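Local coordinates for response regulator receiver domain protein (CheY-like) (Methylobacillus flagellatus KT, PDB 3I42) that probably acts as a two-component signalling receiver, taking up a phosphoryl group on an aspartate as CheY-like response regulators do, at residues D38-M43 / R70-E75; V51-N56 / L63-Q68; E24-Q29 / A110-I115. One frame throughout, in Å; residues are numbered along the deposited sequence.

Contact 1 of 3, residues D38-M43 / R70-E75; sequences DALHAM and RALPME
Leu72 meets both Leu40 and Met43 by purely apolar packing, with one methyl doing the work. Leu72 CD1 lies 3.8 Å from Leu40 CD2 and 3.8 Å from Met43 CB. That methyl therefore touches side chains one helical turn apart on helix 36-45. Leu40 reaches it with the end of its side chain, whereas Met43 offers the root of its own. The side chains of Leu40 and Leu72 cross obliquely. Leu72 CG stands anti to its carbonyl carbon (chi1 -79°), and this sends the branch toward the helix.

The receiver domain has the alternating (beta/alpha)5 fold, a parallel sheet with helices on both faces. Here the second helix, 36-45, meets the turn that leaves the third, 62-71. Leu69 of helix 62-71 also packs on Leu40 and Met43, so Leu72 extends that interface past the helix end. Behind Met43 lies Leu7 of strand 4-9.

The rest of the apolar packing is between two methionines. Met43 CE lies 3.9 Å from Met74 SD and 4.2 Å from Met74 CG, so a methyl rests against the thioether of Met74. Met43 bends at chi2 (-119°) and chi3 (41°), and its CE ends against Met74. Met74 runs extended through chi2 and bends only at chi3, which turns its methyl aside and leaves SD and CG facing Met43 CE.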
loop_
_atom_site.group_PDB
_atom_site.type_symbol
_atom_site.label_atom_id
_atom_site.label_comp_id
_atom_site.label_asym_id
_atom_site.label_seq_id
_atom_site.Cartn_x
_atom_site.Cartn_y
_atom_site.Cartn_z
ATOM N N ASP A 38 -7.985 -16.549 17.389
ATOM C CA ASP A 38 -6.846 -17.456 17.493
ATOM C C ASP A 38 -5.560 -16.789 17.038
ATOM O O ASP A 38 -4.495 -17.004 17.652
ATOM C CB ASP A 38 -7.123 -18.758 16.752
ATOM C CG ASP A 38 -8.001 -19.703 17.561
ATOM O OD1 ASP A 38 -8.430 -19.332 18.688
ATOM O OD2 ASP A 38 -8.259 -20.823 17.085
ATOM N N ALA A 39 -5.675 -15.944 16.007
ATOM C CA ALA A 39 -4.544 -15.136 15.525
ATOM C C ALA A 39 -3.967 -14.221 16.611
ATOM O O ALA A 39 -2.744 -14.186 16.828
ATOM C CB ALA A 39 -4.933 -14.316 14.302
ATOM N N LEU A 40 -4.847 -13.461 17.262
ATOM C CA LEU A 40 -4.466 -12.670 18.451
ATOM C C LEU A 40 -3.787 -13.510 19.513
ATOM O O LEU A 40 -2.721 -13.150 19.956
ATOM C CB LEU A 40 -5.680 -11.959 19.049
ATOM C CG LEU A 40 -6.046 -10.737 18.197
ATOM C CD1 LEU A 40 -7.514 -10.353 18.390
ATOM C CD2 LEU A 40 -5.132 -9.559 18.504
ATOM N N HIS A 41 -4.369 -14.648 19.894
ATOM C CA HIS A 41 -3.682 -15.542 20.847
ATOM C C HIS A 41 -2.344 -16.035 20.341
ATOM O O HIS A 41 -1.384 -16.091 21.118
ATOM C CB HIS A 41 -4.554 -16.723 21.264
ATOM C CG HIS A 41 -5.753 -16.325 22.070
ATOM N ND1 HIS A 41 -7.048 -16.609 21.677
ATOM C CD2 HIS A 41 -5.860 -15.642 23.238
ATOM C CE1 HIS A 41 -7.897 -16.125 22.571
ATOM N NE2 HIS A 41 -7.202 -15.532 23.527
ATOM N N ALA A 42 -2.264 -16.376 19.043
ATOM C CA ALA A 42 -0.999 -16.848 18.437
ATOM C C ALA A 42 0.072 -15.765 18.413
ATOM O O ALA A 42 1.241 -16.019 18.691
ATOM C CB ALA A 42 -1.229 -17.416 17.027
ATOM N N MET A 43 -0.325 -14.546 18.086
ATOM C CA MET A 43 0.647 -13.459 17.971
ATOM C C MET A 43 1.088 -12.928 19.331
ATOM O O MET A 43 2.137 -12.283 19.440
ATOM C CB MET A 43 0.077 -12.345 17.115
ATOM C CG MET A 43 0.036 -12.736 15.671
ATOM S SD MET A 43 1.009 -11.661 14.671
ATOM C CE MET A 43 2.495 -11.346 15.612
ATOM N N ARG A 70 -1.263 -5.323 14.673
ATOM C CA ARG A 70 -0.255 -4.267 14.676
ATOM C C ARG A 70 -0.091 -3.594 16.042
ATOM O O ARG A 70 0.994 -3.098 16.368
ATOM C CB ARG A 70 -0.604 -3.196 13.658
ATOM C CG ARG A 70 -0.244 -3.556 12.222
ATOM C CD ARG A 70 -0.250 -2.312 11.334
ATOM N NE ARG A 70 0.056 -2.652 9.948
ATOM C CZ ARG A 70 1.274 -2.945 9.499
ATOM N NH1 ARG A 70 2.329 -2.950 10.327
ATOM N NH2 ARG A 70 1.434 -3.254 8.221
ATOM N N ALA A 71 -1.176 -3.551 16.818
ATOM C CA ALA A 71 -1.173 -2.870 18.111
ATOM C C ALA A 71 -0.699 -3.777 19.244
ATOM O O ALA A 71 -0.473 -3.309 20.342
ATOM C CB ALA A 71 -2.565 -2.272 18.426
ATOM N N LEU A 72 -0.550 -5.070 18.994
ATOM C CA LEU A 72 0.029 -5.955 19.995
ATOM C C LEU A 72 1.486 -5.591 20.271
ATOM O O LEU A 72 2.171 -5.046 19.388
ATOM C CB LEU A 72 -0.060 -7.404 19.558
ATOM C CG LEU A 72 -1.400 -8.079 19.743
ATOM C CD1 LEU A 72 -1.407 -9.399 18.980
ATOM C CD2 LEU A 72 -1.654 -8.316 21.215
ATOM N N PRO A 73 1.972 -5.873 21.501
ATOM C CA PRO A 73 3.380 -5.609 21.738
ATOM C C PRO A 73 4.187 -6.726 21.089
ATOM O O PRO A 73 4.050 -7.916 21.456
ATOM C CB PRO A 73 3.517 -5.656 23.269
ATOM C CG PRO A 73 2.154 -6.008 23.816
ATOM C CD PRO A 73 1.349 -6.534 22.661
ATOM N N MET A 74 4.984 -6.328 20.104
ATOM C CA MET A 74 5.846 -7.225 19.381
ATOM C C MET A 74 7.282 -6.781 19.613
ATOM O O MET A 74 7.623 -5.595 19.456
ATOM C CB MET A 74 5.525 -7.170 17.886
ATOM C CG MET A 74 4.383 -8.070 17.439
ATOM S SD MET A 74 3.915 -7.717 15.725
ATOM C CE MET A 74 3.079 -6.118 15.907
ATOM N N GLU A 75 8.106 -7.754 19.998
ATOM C CA GLU A 75 9.559 -7.617 20.047
ATOM C C GLU A 75 10.083 -7.040 18.712
ATOM O O GLU A 75 10.700 -5.967 18.698
ATOM C CB GLU A 75 10.167 -8.996 20.357
ATOM C CG GLU A 75 11.281 -9.001 21.398
ATOM C CD GLU A 75 12.679 -8.830 20.778
ATOM O OE1 GLU A 75 12.908 -7.819 20.054
ATOM O OE2 GLU A 75 13.549 -9.709 21.020
#

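Contact 2 of 3, residues V51-N56 / L63-Q68; sequences VFIDLN and LALVKQ
Ile53 carries CG1 anti to its carbonyl carbon (chi1 -63°) and extends CD1 toward Val66, while its CG2 branch faces Leu65. Val66 holds CG2 anti to the backbone N, and CB and CG2 face the isoleucine. This is the strand-to-helix half of a beta-alpha-beta unit: strand 50-54, helix 62-71 and strand 79-84 in the receiver fold. The helix lies over its own strand, and the contact is buried.

Ile53 CD1 is 4.0 Å from Val66 CB and 4.2 Å from Val66 CG2. The two side chains cross at about a right angle. On its other branch, Ile53 CG2 lies 4.2 Å from Leu65 CD2. One isoleucine thus meets two successive helix residues with different methyls. Leu55, just beyond the strand, adds a looser touch. Leu55 CD2 comes 4.4 Å from Leu63 N, near the start of the helix. Leu98 and Phe99 also pack on Val66, and Leu57 packs on Leu65.

The same strand ends at Asp54, the predicted phosphorylation site, which is unmodified here. Ile53 and Asp54 are neighbours in sequence, but their side chains part: Ile53 turns to the helix and Asp54 does not. Asp54 OD2 forms a salt bridge with Lys105 NZ and lies close to Glu10 OE1. The other carboxylate oxygen closes an Asx turn at the strand end. Asn56 N donates to the anti lone pair of Asp54 OD1 over 2.9 Å, with an N-H...O angle of 160°.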
loop_
_atom_site.group_PDB
_atom_site.type_symbol
_atom_site.label_atom_id
_atom_site.label_comp_id
_atom_site.label_asym_id
_atom_site.label_seq_id
_atom_site.Cartn_x
_atom_site.Cartn_y
_atom_site.Cartn_z
ATOM N N VAL A 51 2.679 -12.459 8.326
ATOM C CA VAL A 51 1.351 -12.901 8.718
ATOM C C VAL A 51 0.442 -12.740 7.503
ATOM O O VAL A 51 0.330 -11.636 6.952
ATOM C CB VAL A 51 0.822 -12.086 9.945
ATOM C CG1 VAL A 51 -0.609 -12.481 10.327
ATOM C CG2 VAL A 51 1.766 -12.232 11.154
ATOM N N PHE A 52 -0.194 -13.833 7.080
ATOM C CA PHE A 52 -1.074 -13.808 5.887
ATOM C C PHE A 52 -2.498 -13.854 6.340
ATOM O O PHE A 52 -2.894 -14.814 7.005
ATOM C CB PHE A 52 -0.812 -14.977 4.924
ATOM C CG PHE A 52 0.591 -14.993 4.387
ATOM C CD1 PHE A 52 0.870 -14.445 3.148
ATOM C CD2 PHE A 52 1.618 -15.568 5.133
ATOM C CE1 PHE A 52 2.146 -14.435 2.645
ATOM C CE2 PHE A 52 2.923 -15.577 4.657
ATOM C CZ PHE A 52 3.196 -14.994 3.409
ATOM N N ILE A 53 -3.254 -12.809 6.002
ATOM C CA ILE A 53 -4.619 -12.675 6.518
ATOM C C ILE A 53 -5.638 -12.698 5.391
ATOM O O ILE A 53 -5.638 -11.811 4.544
ATOM C CB ILE A 53 -4.794 -11.368 7.356
ATOM C CG1 ILE A 53 -3.911 -11.389 8.598
ATOM C CG2 ILE A 53 -6.246 -11.194 7.808
ATOM C CD1 ILE A 53 -3.557 -10.007 9.103
ATOM N N ASP A 54 -6.502 -13.711 5.386
ATOM C CA ASP A 54 -7.675 -13.710 4.543
ATOM C C ASP A 54 -8.554 -12.533 4.912
ATOM O O ASP A 54 -8.742 -12.227 6.095
ATOM C CB ASP A 54 -8.436 -15.025 4.705
ATOM C CG ASP A 54 -9.398 -15.298 3.541
ATOM O OD1 ASP A 54 -10.300 -14.465 3.262
ATOM O OD2 ASP A 54 -9.238 -16.360 2.899
ATOM N N LEU A 55 -9.089 -11.842 3.918
ATOM C CA LEU A 55 -9.834 -10.635 4.230
ATOM C C LEU A 55 -11.254 -10.955 4.703
ATOM O O LEU A 55 -11.951 -10.069 5.226
ATOM C CB LEU A 55 -9.834 -9.652 3.053
ATOM C CG LEU A 55 -8.507 -9.004 2.694
ATOM C CD1 LEU A 55 -8.715 -7.940 1.622
ATOM C CD2 LEU A 55 -7.792 -8.384 3.885
ATOM N N ASN A 56 -11.654 -12.223 4.550
ATOM C CA ASN A 56 -12.970 -12.727 4.928
ATOM C C ASN A 56 -12.817 -13.743 6.024
ATOM O O ASN A 56 -12.442 -14.862 5.758
ATOM C CB ASN A 56 -13.601 -13.478 3.750
ATOM C CG ASN A 56 -14.160 -12.560 2.675
ATOM O OD1 ASN A 56 -14.751 -11.512 2.970
ATOM N ND2 ASN A 56 -14.007 -12.971 1.405
ATOM N N LEU A 63 -9.243 -6.592 7.596
ATOM C CA LEU A 63 -8.842 -5.236 7.929
ATOM C C LEU A 63 -8.940 -4.895 9.430
ATOM O O LEU A 63 -8.006 -4.349 9.995
ATOM C CB LEU A 63 -9.631 -4.206 7.106
ATOM C CG LEU A 63 -9.170 -2.784 7.499
ATOM C CD1 LEU A 63 -7.897 -2.411 6.751
ATOM C CD2 LEU A 63 -10.290 -1.719 7.296
ATOM N N ALA A 64 -10.062 -5.209 10.062
ATOM C CA ALA A 64 -10.183 -4.962 11.490
ATOM C C ALA A 64 -9.146 -5.824 12.236
ATOM O O ALA A 64 -8.578 -5.402 13.237
ATOM C CB ALA A 64 -11.607 -5.268 11.969
ATOM N N LEU A 65 -8.863 -7.024 11.745
ATOM C CA LEU A 65 -7.862 -7.860 12.423
ATOM C C LEU A 65 -6.441 -7.294 12.337
ATOM O O LEU A 65 -5.709 -7.323 13.317
ATOM C CB LEU A 65 -7.890 -9.320 11.937
ATOM C CG LEU A 65 -6.869 -10.231 12.620
ATOM C CD1 LEU A 65 -7.162 -10.403 14.132
ATOM C CD2 LEU A 65 -6.876 -11.588 11.959
ATOM N N VAL A 66 -6.022 -6.794 11.180
ATOM C CA VAL A 66 -4.626 -6.351 11.065
ATOM C C VAL A 66 -4.367 -5.124 11.979
ATOM O O VAL A 66 -3.295 -4.989 12.549
ATOM C CB VAL A 66 -4.209 -6.091 9.606
ATOM C CG1 VAL A 66 -4.845 -4.861 9.087
ATOM C CG2 VAL A 66 -2.680 -5.969 9.494
ATOM N N LYS A 67 -5.367 -4.265 12.138
ATOM C CA LYS A 67 -5.277 -3.140 13.083
ATOM C C LYS A 67 -5.042 -3.608 14.497
ATOM O O LYS A 67 -4.256 -2.986 15.199
ATOM C CB LYS A 67 -6.539 -2.306 13.076
ATOM C CG LYS A 67 -6.783 -1.557 11.826
ATOM C CD LYS A 67 -8.119 -0.815 11.934
ATOM C CE LYS A 67 -8.377 -0.011 10.677
ATOM N NZ LYS A 67 -9.848 0.019 10.377
ATOM N N GLN A 68 -5.696 -4.698 14.918
ATOM C CA GLN A 68 -5.441 -5.278 16.260
ATOM C C GLN A 68 -4.050 -5.863 16.401
ATOM O O GLN A 68 -3.363 -5.618 17.400
ATOM C CB GLN A 68 -6.436 -6.384 16.666
ATOM C CG GLN A 68 -7.932 -6.220 16.318
ATOM C CD GLN A 68 -8.509 -4.852 16.658
ATOM O OE1 GLN A 68 -8.425 -4.414 17.802
ATOM N NE2 GLN A 68 -9.124 -4.178 15.663
#

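Contact 3 of 3, residues E24-Q29 / A110-I115; sequences EMLGFQ and ASLEPI
Leu26 places its two methyls on neighbouring residues of helix 109-119. Leu26 CD1 lies 3.8 Å from Leu112 CB, and Leu26 CD2 lies 4.0 Å from Glu113 CB and 4.1 Å from Glu113 CG. The glutamate thus offers the aliphatic root of its chain to the leucine. Its CG stands anti to the backbone N (chi1 -174°), and the bend at chi2 leads the carboxylate away from Leu26. The side chains of Leu26 and Glu113 cross at about a right angle. With an alanine here, both methyl contacts would be lost, which would probably leave a gap beside Leu112 CB and the Glu113 stem.

Leu26 is positioned by the end of helix 13-25. Gly27 follows with positive phi (98°) in a Schellman motif, and Gly27 N bonds to Glu24 O at 2.9 Å. The chain then turns into strand 28-33.

Ile109 and Leu116 also pack on Leu26. Leu112 reaches Phe19, Leu22 and Leu23 of helix 13-25 and Leu103 of strand 101-104. The contact therefore joins the first and last helices of the receiver fold, at the turn between helix 13-25 and strand 28-33.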
loop_
_atom_site.group_PDB
_atom_site.type_symbol
_atom_site.label_atom_id
_atom_site.label_comp_id
_atom_site.label_asym_id
_atom_site.label_seq_id
_atom_site.Cartn_x
_atom_site.Cartn_y
_atom_site.Cartn_z
ATOM N N GLU A 24 6.155 -23.661 2.950
ATOM C CA GLU A 24 7.206 -24.602 3.316
ATOM C C GLU A 24 8.110 -24.995 2.137
ATOM O O GLU A 24 9.325 -25.027 2.259
ATOM C CB GLU A 24 6.586 -25.832 3.951
ATOM C CG GLU A 24 6.109 -25.549 5.361
ATOM C CD GLU A 24 5.444 -26.762 6.000
ATOM O OE1 GLU A 24 4.970 -27.661 5.248
ATOM O OE2 GLU A 24 5.399 -26.820 7.257
ATOM N N MET A 25 7.513 -25.242 0.982
ATOM C CA MET A 25 8.304 -25.480 -0.222
ATOM C C MET A 25 9.227 -24.310 -0.542
ATOM O O MET A 25 10.230 -24.481 -1.228
ATOM C CB MET A 25 7.387 -25.726 -1.405
ATOM C CG MET A 25 6.876 -27.155 -1.539
ATOM S SD MET A 25 5.989 -27.291 -3.110
ATOM C CE MET A 25 6.993 -26.250 -4.099
ATOM N N LEU A 26 8.883 -23.108 -0.077
ATOM C CA LEU A 26 9.695 -21.929 -0.384
ATOM C C LEU A 26 10.643 -21.603 0.749
ATOM O O LEU A 26 11.350 -20.608 0.678
ATOM C CB LEU A 26 8.825 -20.723 -0.717
ATOM C CG LEU A 26 8.182 -20.653 -2.109
ATOM C CD1 LEU A 26 6.903 -19.774 -2.101
ATOM C CD2 LEU A 26 9.175 -20.153 -3.153
ATOM N N GLY A 27 10.658 -22.438 1.790
ATOM C CA GLY A 27 11.633 -22.304 2.895
ATOM C C GLY A 27 11.195 -21.591 4.182
ATOM O O GLY A 27 12.037 -21.073 4.945
ATOM N N PHE A 28 9.883 -21.551 4.416
ATOM C CA PHE A 28 9.316 -20.937 5.610
ATOM C C PHE A 28 8.880 -22.026 6.538
ATOM O O PHE A 28 8.517 -23.101 6.089
ATOM C CB PHE A 28 8.099 -20.096 5.228
ATOM C CG PHE A 28 8.439 -18.702 4.886
ATOM C CD1 PHE A 28 9.492 -18.425 3.999
ATOM C CD2 PHE A 28 7.755 -17.643 5.474
ATOM C CE1 PHE A 28 9.848 -17.089 3.690
ATOM C CE2 PHE A 28 8.079 -16.328 5.180
ATOM C CZ PHE A 28 9.126 -16.034 4.291
ATOM N N GLN A 29 8.899 -21.760 7.834
ATOM C CA GLN A 29 8.071 -22.553 8.736
ATOM C C GLN A 29 6.756 -21.788 8.897
ATOM O O GLN A 29 6.779 -20.565 9.036
ATOM C CB GLN A 29 8.744 -22.752 10.097
ATOM C CG GLN A 29 8.145 -23.923 10.892
ATOM C CD GLN A 29 7.945 -23.608 12.382
ATOM O OE1 GLN A 29 8.921 -23.456 13.138
ATOM N NE2 GLN A 29 6.670 -23.526 12.811
ATOM N N ALA A 110 4.435 -18.655 -7.362
ATOM C CA ALA A 110 4.987 -17.547 -8.159
ATOM C C ALA A 110 4.619 -16.198 -7.564
ATOM O O ALA A 110 5.380 -15.229 -7.654
ATOM C CB ALA A 110 4.489 -17.609 -9.597
ATOM N N SER A 111 3.422 -16.123 -7.014
ATOM C CA SER A 111 2.950 -14.868 -6.453
ATOM C C SER A 111 3.542 -14.689 -5.049
ATOM O O SER A 111 3.871 -13.569 -4.643
ATOM C CB SER A 111 1.419 -14.824 -6.485
ATOM O OG SER A 111 0.859 -15.930 -5.788
ATOM N N LEU A 112 3.738 -15.812 -4.343
ATOM C CA LEU A 112 4.375 -15.822 -3.023
ATOM C C LEU A 112 5.848 -15.498 -3.017
ATOM O O LEU A 112 6.323 -14.768 -2.152
ATOM C CB LEU A 112 4.191 -17.170 -2.306
ATOM C CG LEU A 112 2.894 -17.423 -1.560
ATOM C CD1 LEU A 112 2.911 -18.867 -1.066
ATOM C CD2 LEU A 112 2.748 -16.437 -0.403
ATOM N N GLU A 113 6.574 -16.038 -3.982
ATOM C CA GLU A 113 8.021 -15.903 -3.983
ATOM C C GLU A 113 8.559 -14.437 -3.835
ATOM O O GLU A 113 9.410 -14.202 -2.987
ATOM C CB GLU A 113 8.646 -16.692 -5.151
ATOM C CG GLU A 113 10.169 -16.717 -5.150
ATOM C CD GLU A 113 10.758 -15.547 -5.906
ATOM O OE1 GLU A 113 10.104 -15.076 -6.867
ATOM O OE2 GLU A 113 11.868 -15.100 -5.546
ATOM N N PRO A 114 8.062 -13.451 -4.622
ATOM C CA PRO A 114 8.595 -12.082 -4.415
ATOM C C PRO A 114 8.329 -11.490 -3.018
ATOM O O PRO A 114 9.155 -10.737 -2.504
ATOM C CB PRO A 114 7.875 -11.239 -5.479
ATOM C CG PRO A 114 6.746 -12.056 -5.971
ATOM C CD PRO A 114 7.052 -13.498 -5.699
ATOM N N ILE A 115 7.200 -11.850 -2.409
ATOM C CA ILE A 115 6.884 -11.422 -1.040
ATOM C C ILE A 115 7.913 -11.973 -0.062
ATOM O O ILE A 115 8.441 -11.258 0.785
ATOM C CB ILE A 115 5.474 -11.894 -0.590
ATOM C CG1 ILE A 115 4.391 -11.251 -1.466
ATOM C CG2 ILE A 115 5.255 -11.570 0.880
ATOM C CD1 ILE A 115 2.982 -11.720 -1.158
#

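Contacts 1 and 2 share helix 62-71, and their centres lie about 12 Å apart. They touch directly: Met43 SD is 3.6 Å from Val51 CG2, and Ala39 CB is 4.1 Å from Leu65 CD2. Contact 3 lies across the chain's centre from both. Its centre is about 22 Å from that of contact 1, and their nearest atoms are about 11 Å apart. Contacts 2 and 3 have centres about 19 Å apart, yet they meet through the sheet, where Phe52 CE1 lies 3.7 Å from Leu112 CD2. Segment 51-56 of contact 2 carries Asp54, the predicted phosphorylation site, next to Ile53. Contacts 1 and 3 lie on opposite sides of the sheet that carries it.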